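Acyl-CoA dehydrogenase (Geobacillus kaustophilus, PDB 2PG0) binds FAD and probably catalyses the alpha,beta-dehydrogenation of thioester-bound acyl chains, introducing a double bond. Local coordinates at residues A[19-24]-A[78-83]; A[69-74]-A[311-316]; A[182-187]-A[236-241]. All coordinates share one frame; numbering follows the deposited sequence.

In the fold
Contacts 1 and 2 both use helix 71-84, and they sit about 18 Å apart between centres. Contact 1 is buried within the N-terminal helical domain, where the middle of helix 12-28 meets the far end of helix 71-84 through a charge network and an apolar pair. Contact 2 lies at the surface and ties the start of that helix to the end of helix 285-313, in the C-terminal domain, with rings and a methionine. Contact 3, partly buried, is on the opposite side of the chain's centre from contact 1; it joins the middle domain to the start of helix 237-273 by backbone, water and aromatic groups. Further along, helix 237-273 also flanks contacts 1 and 2.

Contact 1 (A[19-24]-A[78-83]); sequences AAFRKF and NEELEK
Two helices of the N-terminal alpha-helical domain, 12-28 and 71-84, pack side by side here, the axes of the two short segments crossing at -31° with a closest approach of 10.2 Å. E80 is the hub. Its first torsion carries CG away from the carbonyl carbon, and a bend at chi2 (-53°) lifts the carboxylate over one face of the R22 guanidinium. E80 OE1 lies 3.0 Å from R22 NH1, but well out of the guanidinium plane, so this is a salt bridge of charges with no N-H aimed at the oxygen. The other oxygen takes a hydrogen-bonded salt bridge from its own helix, K83 NZ to E80 OE2 at 2.8 Å, met from above the carboxylate plane, and R18 forms a further salt bridge to OE2. K83 arrives extended, and its NZ ends at the edge of the guanidinium, 3.3 Å from R22 NH2. Beside this network, F21, its CG anti to the backbone N, reaches across to the second helix. Its CD2 comes within 3.5 Å of E80 CB, while the L81 branch point meets the ring edge, CG to F21 CZ 3.9 Å. F55 packs edge-to-face with F21. With two arginines and a lysine around one carboxylate, E80 is likely to stay ionised, and its negative charge would offset the repulsion between R22 and K83.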
loop_
_atom_site.group_PDB
_atom_site.type_symbol
_atom_site.label_atom_id
_atom_site.label_comp_id
_atom_site.label_asym_id
_atom_site.label_seq_id
_atom_site.Cartn_x
_atom_site.Cartn_y
_atom_site.Cartn_z
ATOM N N ALA A 19 -37.416 6.922 0.497
ATOM C CA ALA A 19 -38.053 6.986 -0.814
ATOM C C ALA A 19 -38.700 8.355 -1.048
ATOM O O ALA A 19 -38.582 8.918 -2.142
ATOM C CB ALA A 19 -39.081 5.861 -0.968
ATOM N N ALA A 20 -39.368 8.887 -0.023
ATOM C CA ALA A 20 -40.011 10.205 -0.111
ATOM C C ALA A 20 -38.975 11.319 -0.299
ATOM O O ALA A 20 -39.159 12.231 -1.117
ATOM C CB ALA A 20 -40.867 10.474 1.125
ATOM N N PHE A 21 -37.890 11.242 0.470
ATOM C CA PHE A 21 -36.822 12.233 0.386
ATOM C C PHE A 21 -36.108 12.147 -0.970
ATOM O O PHE A 21 -35.813 13.177 -1.581
ATOM C CB PHE A 21 -35.850 12.088 1.573
ATOM C CG PHE A 21 -34.822 13.180 1.660
ATOM C CD1 PHE A 21 -35.200 14.527 1.641
ATOM C CD2 PHE A 21 -33.467 12.863 1.765
ATOM C CE1 PHE A 21 -34.240 15.542 1.717
ATOM C CE2 PHE A 21 -32.502 13.873 1.851
ATOM C CZ PHE A 21 -32.882 15.209 1.823
ATOM N N ARG A 22 -35.853 10.931 -1.454
ATOM C CA ARG A 22 -35.254 10.763 -2.782
ATOM C C ARG A 22 -36.143 11.362 -3.881
ATOM O O ARG A 22 -35.642 11.953 -4.844
ATOM C CB ARG A 22 -34.973 9.295 -3.086
ATOM C CG ARG A 22 -34.126 9.087 -4.346
ATOM C CD ARG A 22 -34.063 7.618 -4.726
ATOM N NE ARG A 22 -33.576 6.775 -3.630
ATOM C CZ ARG A 22 -32.293 6.552 -3.359
ATOM N NH1 ARG A 22 -31.339 7.121 -4.089
ATOM N NH2 ARG A 22 -31.963 5.765 -2.346
ATOM N N LYS A 23 -37.460 11.215 -3.727
ATOM C CA LYS A 23 -38.402 11.790 -4.693
ATOM C C LYS A 23 -38.289 13.316 -4.735
ATOM O O LYS A 23 -38.294 13.917 -5.811
ATOM C CB LYS A 23 -39.835 11.366 -4.385
ATOM C CG LYS A 23 -40.821 11.733 -5.490
ATOM C CD LYS A 23 -42.184 11.098 -5.258
ATOM C CE LYS A 23 -43.082 11.320 -6.470
ATOM N NZ LYS A 23 -44.180 10.304 -6.528
ATOM N N PHE A 24 -38.179 13.929 -3.560
ATOM C CA PHE A 24 -37.944 15.365 -3.445
ATOM C C PHE A 24 -36.655 15.772 -4.180
ATOM O O PHE A 24 -36.654 16.710 -4.986
ATOM C CB PHE A 24 -37.895 15.767 -1.969
ATOM C CG PHE A 24 -37.525 17.201 -1.731
ATOM C CD1 PHE A 24 -38.489 18.208 -1.799
ATOM C CD2 PHE A 24 -36.210 17.551 -1.420
ATOM C CE1 PHE A 24 -38.146 19.541 -1.572
ATOM C CE2 PHE A 24 -35.859 18.881 -1.191
ATOM C CZ PHE A 24 -36.830 19.883 -1.266
ATOM N N ASN A 78 -28.569 12.661 5.208
ATOM C CA ASN A 78 -27.195 12.927 4.796
ATOM C C ASN A 78 -26.695 11.984 3.709
ATOM O O ASN A 78 -25.962 12.412 2.808
ATOM C CB ASN A 78 -26.271 12.956 6.002
ATOM C CG ASN A 78 -26.662 14.038 6.990
ATOM O OD1 ASN A 78 -27.318 15.023 6.622
ATOM N ND2 ASN A 78 -26.292 13.858 8.238
ATOM N N GLU A 79 -27.118 10.723 3.772
ATOM C CA GLU A 79 -26.764 9.745 2.731
ATOM C C GLU A 79 -27.372 10.156 1.394
ATOM O O GLU A 79 -26.680 10.209 0.369
ATOM C CB GLU A 79 -27.236 8.346 3.099
ATOM C CG GLU A 79 -26.361 7.644 4.116
ATOM C CD GLU A 79 -26.841 6.244 4.448
ATOM O OE1 GLU A 79 -27.906 5.807 3.934
ATOM O OE2 GLU A 79 -26.148 5.580 5.246
ATOM N N GLU A 80 -28.668 10.465 1.411
ATOM C CA GLU A 80 -29.359 10.844 0.180
ATOM C C GLU A 80 -28.827 12.143 -0.434
ATOM O O GLU A 80 -28.747 12.272 -1.654
ATOM C CB GLU A 80 -30.881 10.891 0.392
ATOM C CG GLU A 80 -31.515 9.505 0.631
ATOM C CD GLU A 80 -31.174 8.475 -0.444
ATOM O OE1 GLU A 80 -31.299 8.790 -1.642
ATOM O OE2 GLU A 80 -30.798 7.338 -0.086
ATOM N N LEU A 81 -28.442 13.093 0.409
ATOM C CA LEU A 81 -27.850 14.338 -0.081
ATOM C C LEU A 81 -26.469 14.099 -0.713
ATOM O O LEU A 81 -26.136 14.712 -1.730
ATOM C CB LEU A 81 -27.764 15.377 1.038
ATOM C CG LEU A 81 -29.079 16.053 1.443
ATOM C CD1 LEU A 81 -28.861 16.892 2.681
ATOM C CD2 LEU A 81 -29.665 16.907 0.311
ATOM N N GLU A 82 -25.671 13.220 -0.112
ATOM C CA GLU A 82 -24.365 12.872 -0.683
ATOM C C GLU A 82 -24.523 12.166 -2.026
ATOM O O GLU A 82 -23.722 12.371 -2.940
ATOM C CB GLU A 82 -23.526 12.033 0.287
ATOM C CG GLU A 82 -22.068 11.779 -0.174
ATOM C CD GLU A 82 -21.226 13.062 -0.282
ATOM O OE1 GLU A 82 -21.463 14.029 0.476
ATOM O OE2 GLU A 82 -20.305 13.098 -1.124
ATOM N N LYS A 83 -25.572 11.358 -2.154
ATOM C CA LYS A 83 -25.875 10.721 -3.431
ATOM C C LYS A 83 -26.063 11.750 -4.544
ATOM O O LYS A 83 -25.744 11.480 -5.701
ATOM C CB LYS A 83 -27.086 9.795 -3.305
ATOM C CG LYS A 83 -26.756 8.513 -2.540
ATOM C CD LYS A 83 -27.969 7.627 -2.357
ATOM C CE LYS A 83 -27.698 6.537 -1.334
ATOM N NZ LYS A 83 -28.882 5.623 -1.208
#

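Contact 2 (A[69-74]-A[311-316]); sequences ADFAYS and EHMAGK
F71 and H312 stand nearly upright to each other, ring planes at 76° and centroids 5.2 Å apart, in a T-shaped pair where histidine supplies the edge and phenylalanine the face. The touching atom is H312 CD2, 4.0 Å from F71 CE2 and displaced from the ring centre toward the rim. Both side chains have CG anti to the backbone N, which sends each ring across the gap to the other. Both nitrogens of the H312 ring fix this rotation: NE2 bonds to Q247 OE1 and ND1 to Q246 NE2. Beside the ring pair, M313 crosses F71 obliquely, its CG 3.9 Å from F71 CB. The thioether then bends at chi3 (66°), so the methyl group reaches the first turn of helix 71-84. There M313 CE lies 3.8 Å from A72 N and 4.1 Å from A72 CB, with D70 OD2 also 3.8 Å from CE. D70 is the N-cap of that helix. Its CG takes the crowded position between backbone N and carbonyl carbon, and OD1 accepts a weak, bent bond from A72 N at 3.0 Å; the stronger partner of OD1 is H14 NE2. Opposite, helix 285-313 closes in a Schellman motif at G315, so the start of one helix meets the end of another, with L250 of helix 237-273 touching the side chains of both F71 and H312. No hydrogen bond crosses between the segments: the domains join here through ring edge, ring face and the bent methionine chain. If the glutamine amides are oriented as modelled, H312 is probably neutral with its proton on NE2, its ring locked with a C-H edge to F71.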
loop_
_atom_site.group_PDB
_atom_site.type_symbol
_atom_site.label_atom_id
_atom_site.label_comp_id
_atom_site.label_asym_id
_atom_site.label_seq_id
_atom_site.Cartn_x
_atom_site.Cartn_y
_atom_site.Cartn_z
ATOM N N ALA A 69 -37.732 13.498 15.513
ATOM C CA ALA A 69 -37.163 12.375 14.775
ATOM C C ALA A 69 -35.902 11.844 15.445
ATOM O O ALA A 69 -35.139 12.611 16.023
ATOM C CB ALA A 69 -36.857 12.785 13.347
ATOM N N ASP A 70 -35.685 10.536 15.358
ATOM C CA ASP A 70 -34.436 9.953 15.847
ATOM C C ASP A 70 -33.296 10.163 14.841
ATOM O O ASP A 70 -33.518 10.636 13.721
ATOM C CB ASP A 70 -34.614 8.478 16.265
ATOM C CG ASP A 70 -34.728 7.515 15.087
ATOM O OD1 ASP A 70 -34.497 7.900 13.922
ATOM O OD2 ASP A 70 -35.032 6.334 15.343
ATOM N N PHE A 71 -32.080 9.809 15.255
ATOM C CA PHE A 71 -30.874 10.035 14.454
ATOM C C PHE A 71 -30.851 9.270 13.122
ATOM O O PHE A 71 -30.166 9.679 12.181
ATOM C CB PHE A 71 -29.628 9.711 15.289
ATOM C CG PHE A 71 -28.332 10.026 14.600
ATOM C CD1 PHE A 71 -27.920 11.346 14.415
ATOM C CD2 PHE A 71 -27.516 8.995 14.136
ATOM C CE1 PHE A 71 -26.710 11.636 13.763
ATOM C CE2 PHE A 71 -26.307 9.279 13.490
ATOM C CZ PHE A 71 -25.909 10.599 13.301
ATOM N N ALA A 72 -31.594 8.170 13.033
ATOM C CA ALA A 72 -31.658 7.409 11.781
ATOM C C ALA A 72 -32.219 8.249 10.628
ATOM O O ALA A 72 -31.796 8.083 9.478
ATOM C CB ALA A 72 -32.447 6.124 11.957
ATOM N N TYR A 73 -33.153 9.155 10.939
ATOM C CA TYR A 73 -33.650 10.102 9.934
ATOM C C TYR A 73 -32.527 10.990 9.410
ATOM O O TYR A 73 -32.467 11.259 8.213
ATOM C CB TYR A 73 -34.802 10.951 10.471
ATOM C CG TYR A 73 -36.097 10.192 10.526
ATOM C CD1 TYR A 73 -36.950 10.156 9.418
ATOM C CD2 TYR A 73 -36.469 9.497 11.676
ATOM C CE1 TYR A 73 -38.155 9.449 9.461
ATOM C CE2 TYR A 73 -37.671 8.782 11.731
ATOM C CZ TYR A 73 -38.505 8.768 10.617
ATOM O OH TYR A 73 -39.691 8.064 10.657
ATOM N N SER A 74 -31.634 11.426 10.299
ATOM C CA SER A 74 -30.488 12.243 9.870
ATOM C C SER A 74 -29.513 11.455 9.004
ATOM O O SER A 74 -28.962 11.996 8.043
ATOM C CB SER A 74 -29.764 12.849 11.072
ATOM O OG SER A 74 -30.463 13.987 11.550
ATOM N N GLU A 311 -24.236 2.196 18.194
ATOM C CA GLU A 311 -23.627 2.603 19.472
ATOM C C GLU A 311 -23.969 4.050 19.846
ATOM O O GLU A 311 -24.350 4.339 20.986
ATOM C CB GLU A 311 -22.103 2.459 19.414
ATOM C CG GLU A 311 -21.590 1.041 19.458
ATOM C CD GLU A 311 -21.919 0.339 20.756
ATOM O OE1 GLU A 311 -21.169 0.510 21.753
ATOM O OE2 GLU A 311 -22.925 -0.395 20.767
ATOM N N HIS A 312 -23.819 4.951 18.876
ATOM C CA HIS A 312 -24.130 6.366 19.054
ATOM C C HIS A 312 -25.585 6.559 19.493
ATOM O O HIS A 312 -25.857 7.268 20.460
ATOM C CB HIS A 312 -23.870 7.118 17.749
ATOM C CG HIS A 312 -23.993 8.603 17.868
ATOM N ND1 HIS A 312 -23.270 9.339 18.781
ATOM C CD2 HIS A 312 -24.741 9.491 17.174
ATOM C CE1 HIS A 312 -23.575 10.618 18.650
ATOM N NE2 HIS A 312 -24.467 10.736 17.684
ATOM N N MET A 313 -26.501 5.903 18.786
ATOM C CA MET A 313 -27.937 6.020 19.053
ATOM C C MET A 313 -28.331 5.440 20.418
ATOM O O MET A 313 -29.302 5.893 21.037
ATOM C CB MET A 313 -28.745 5.389 17.911
ATOM C CG MET A 313 -28.701 6.189 16.594
ATOM S SD MET A 313 -29.702 5.508 15.246
ATOM C CE MET A 313 -31.363 5.727 15.925
ATOM N N ALA A 314 -27.565 4.451 20.879
ATOM C CA ALA A 314 -27.748 3.849 22.203
ATOM C C ALA A 314 -27.214 4.728 23.343
ATOM O O ALA A 314 -27.331 4.361 24.520
ATOM C CB ALA A 314 -27.093 2.464 22.239
ATOM N N GLY A 315 -26.633 5.879 22.997
ATOM C CA GLY A 315 -26.133 6.837 23.983
ATOM C C GLY A 315 -24.766 6.482 24.542
ATOM O O GLY A 315 -24.372 6.966 25.604
ATOM N N LYS A 316 -24.028 5.642 23.826
ATOM C CA LYS A 316 -22.708 5.220 24.292
ATOM C C LYS A 316 -21.594 6.155 23.807
ATOM O O LYS A 316 -21.688 6.751 22.728
ATOM C CB LYS A 316 -22.439 3.763 23.910
ATOM C CG LYS A 316 -23.376 2.781 24.611
ATOM C CD LYS A 316 -23.574 1.517 23.794
ATOM C CE LYS A 316 -24.504 0.531 24.490
ATOM N NZ LYS A 316 -23.772 -0.280 25.497
#

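Contact 3 (A[182-187]-A[236-241]); sequences PPHRGI and KGFYYL
H184 O is gripped twice, by water 1, which donates to it at 2.8 Å, and by a weak bond from I187 N in its own turn. The same water accepts from F238 N at 2.8 Å, so it bridges the 3-10 turn to the first turn of helix 237-273. Next to it, G237 N donates to I187 O over 2.9 Å, arriving above the carbonyl plane; because G237 has no side chain on this face, the two backbones can come so close. The backbone sets H184 CB over the F238 face, a CH-pi contact 3.8 Å from the ring centroid; chi1 (76°, CG in the crowded position) then turns the imidazole edge to Y239 in an offset edge-to-face pair, ring planes at 82°. H184 NE2 gives a straight but long, weak bond to Y239 OH, 3.3 Å. An alanine here would lose the imidazole and would probably leave Y239 less firmly placed, with CB still over F238. I187 CD1 meets F238 CD1 at 3.8 Å, and L241 touches FAD-binding M129. In the acyl-CoA dehydrogenase fold, this is where the middle beta domain abuts the first long helix of the C-terminal bundle.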
loop_
_atom_site.group_PDB
_atom_site.type_symbol
_atom_site.label_atom_id
_atom_site.label_comp_id
_atom_site.label_asym_id
_atom_site.label_seq_id
_atom_site.Cartn_x
_atom_site.Cartn_y
_atom_site.Cartn_z
ATOM N N PRO A 182 -5.005 26.171 31.660
ATOM C CA PRO A 182 -4.426 26.099 30.314
ATOM C C PRO A 182 -5.200 26.980 29.326
ATOM O O PRO A 182 -6.325 27.383 29.630
ATOM C CB PRO A 182 -4.587 24.616 29.935
ATOM C CG PRO A 182 -4.994 23.912 31.184
ATOM C CD PRO A 182 -5.698 24.922 32.012
ATOM N N PRO A 183 -4.600 27.289 28.156
ATOM C CA PRO A 183 -5.236 28.163 27.166
ATOM C C PRO A 183 -6.685 27.795 26.825
ATOM O O PRO A 183 -7.511 28.692 26.632
ATOM C CB PRO A 183 -4.342 28.003 25.933
ATOM C CG PRO A 183 -3.003 27.668 26.489
ATOM C CD PRO A 183 -3.267 26.838 27.708
ATOM N N HIS A 184 -6.989 26.498 26.771
ATOM C CA HIS A 184 -8.328 26.033 26.379
ATOM C C HIS A 184 -9.438 26.434 27.359
ATOM O O HIS A 184 -10.611 26.482 26.983
ATOM C CB HIS A 184 -8.344 24.518 26.100
ATOM C CG HIS A 184 -8.313 23.665 27.332
ATOM N ND1 HIS A 184 -7.290 23.037 27.957
ATOM C CD2 HIS A 184 -9.448 23.357 28.052
ATOM C CE1 HIS A 184 -7.819 22.378 29.039
ATOM N NE2 HIS A 184 -9.122 22.585 29.074
ATOM N N ARG A 185 -9.063 26.731 28.603
ATOM C CA ARG A 185 -10.026 27.163 29.623
ATOM C C ARG A 185 -10.480 28.608 29.430
ATOM O O ARG A 185 -11.348 29.096 30.160
ATOM C CB ARG A 185 -9.453 26.981 31.032
ATOM C CG ARG A 185 -9.468 25.548 31.537
ATOM C CD ARG A 185 -9.195 25.507 33.039
ATOM N NE ARG A 185 -8.925 24.148 33.518
ATOM C CZ ARG A 185 -8.515 23.849 34.751
ATOM N NH1 ARG A 185 -8.319 24.808 35.651
ATOM N NH2 ARG A 185 -8.300 22.583 35.086
ATOM N N GLY A 186 -9.893 29.285 28.450
ATOM C CA GLY A 186 -10.291 30.645 28.107
ATOM C C GLY A 186 -11.220 30.728 26.908
ATOM O O GLY A 186 -11.526 31.823 26.439
ATOM N N ILE A 187 -11.666 29.572 26.417
ATOM C CA ILE A 187 -12.513 29.505 25.222
ATOM C C ILE A 187 -14.004 29.445 25.569
ATOM O O ILE A 187 -14.421 28.729 26.481
ATOM C CB ILE A 187 -12.134 28.314 24.294
ATOM C CG1 ILE A 187 -10.687 28.440 23.810
ATOM C CG2 ILE A 187 -13.082 28.234 23.091
ATOM C CD1 ILE A 187 -10.162 27.202 23.066
ATOM N N LYS A 236 -15.999 27.242 29.154
ATOM C CA LYS A 236 -16.340 25.826 28.965
ATOM C C LYS A 236 -16.503 25.469 27.486
ATOM O O LYS A 236 -16.854 24.333 27.152
ATOM C CB LYS A 236 -17.610 25.445 29.739
ATOM C CG LYS A 236 -17.591 25.774 31.234
ATOM C CD LYS A 236 -16.570 24.949 32.003
ATOM C CE LYS A 236 -16.600 25.285 33.490
ATOM N NZ LYS A 236 -15.494 24.589 34.220
ATOM N N GLY A 237 -16.239 26.442 26.613
ATOM C CA GLY A 237 -16.410 26.273 25.169
ATOM C C GLY A 237 -15.695 25.068 24.586
ATOM O O GLY A 237 -16.245 24.370 23.729
ATOM N N PHE A 238 -14.472 24.816 25.057
ATOM C CA PHE A 238 -13.664 23.688 24.574
ATOM C C PHE A 238 -14.333 22.351 24.875
ATOM O O PHE A 238 -14.276 21.425 24.058
ATOM C CB PHE A 238 -12.255 23.727 25.181
ATOM C CG PHE A 238 -11.224 22.936 24.407
ATOM C CD1 PHE A 238 -10.693 23.434 23.215
ATOM C CD2 PHE A 238 -10.767 21.707 24.884
ATOM C CE1 PHE A 238 -9.729 22.712 22.504
ATOM C CE2 PHE A 238 -9.811 20.976 24.183
ATOM C CZ PHE A 238 -9.286 21.478 22.993
ATOM N N TYR A 239 -14.971 22.264 26.043
ATOM C CA TYR A 239 -15.673 21.054 26.467
ATOM C C TYR A 239 -16.893 20.750 25.605
ATOM O O TYR A 239 -17.131 19.595 25.265
ATOM C CB TYR A 239 -16.060 21.131 27.949
ATOM C CG TYR A 239 -14.860 21.317 28.853
ATOM C CD1 TYR A 239 -13.963 20.271 29.076
ATOM C CD2 TYR A 239 -14.604 22.547 29.457
ATOM C CE1 TYR A 239 -12.843 20.439 29.891
ATOM C CE2 TYR A 239 -13.485 22.727 30.279
ATOM C CZ TYR A 239 -12.613 21.667 30.489
ATOM O OH TYR A 239 -11.507 21.834 31.292
ATOM N N TYR A 240 -17.655 21.784 25.252
ATOM C CA TYR A 240 -18.793 21.619 24.347
ATOM C C TYR A 240 -18.338 21.098 22.987
ATOM O O TYR A 240 -18.951 20.189 22.427
ATOM C CB TYR A 240 -19.557 22.938 24.168
ATOM C CG TYR A 240 -20.010 23.589 25.460
ATOM C CD1 TYR A 240 -20.531 22.829 26.512
ATOM C CD2 TYR A 240 -19.932 24.968 25.624
ATOM C CE1 TYR A 240 -20.947 23.429 27.695
ATOM C CE2 TYR A 240 -20.343 25.579 26.804
ATOM C CZ TYR A 240 -20.849 24.804 27.833
ATOM O OH TYR A 240 -21.256 25.410 28.997
ATOM N N LEU A 241 -17.265 21.689 22.467
ATOM C CA LEU A 241 -16.690 21.284 21.184
ATOM C C LEU A 241 -16.245 19.823 21.181
ATOM O O LEU A 241 -16.613 19.065 20.281
ATOM C CB LEU A 241 -15.530 22.206 20.786
ATOM C CG LEU A 241 -15.852 23.686 20.532
ATOM C CD1 LEU A 241 -14.572 24.497 20.392
ATOM C CD2 LEU A 241 -16.748 23.883 19.304
HETATM O O HOH W 1 -13.211 25.552 27.492
#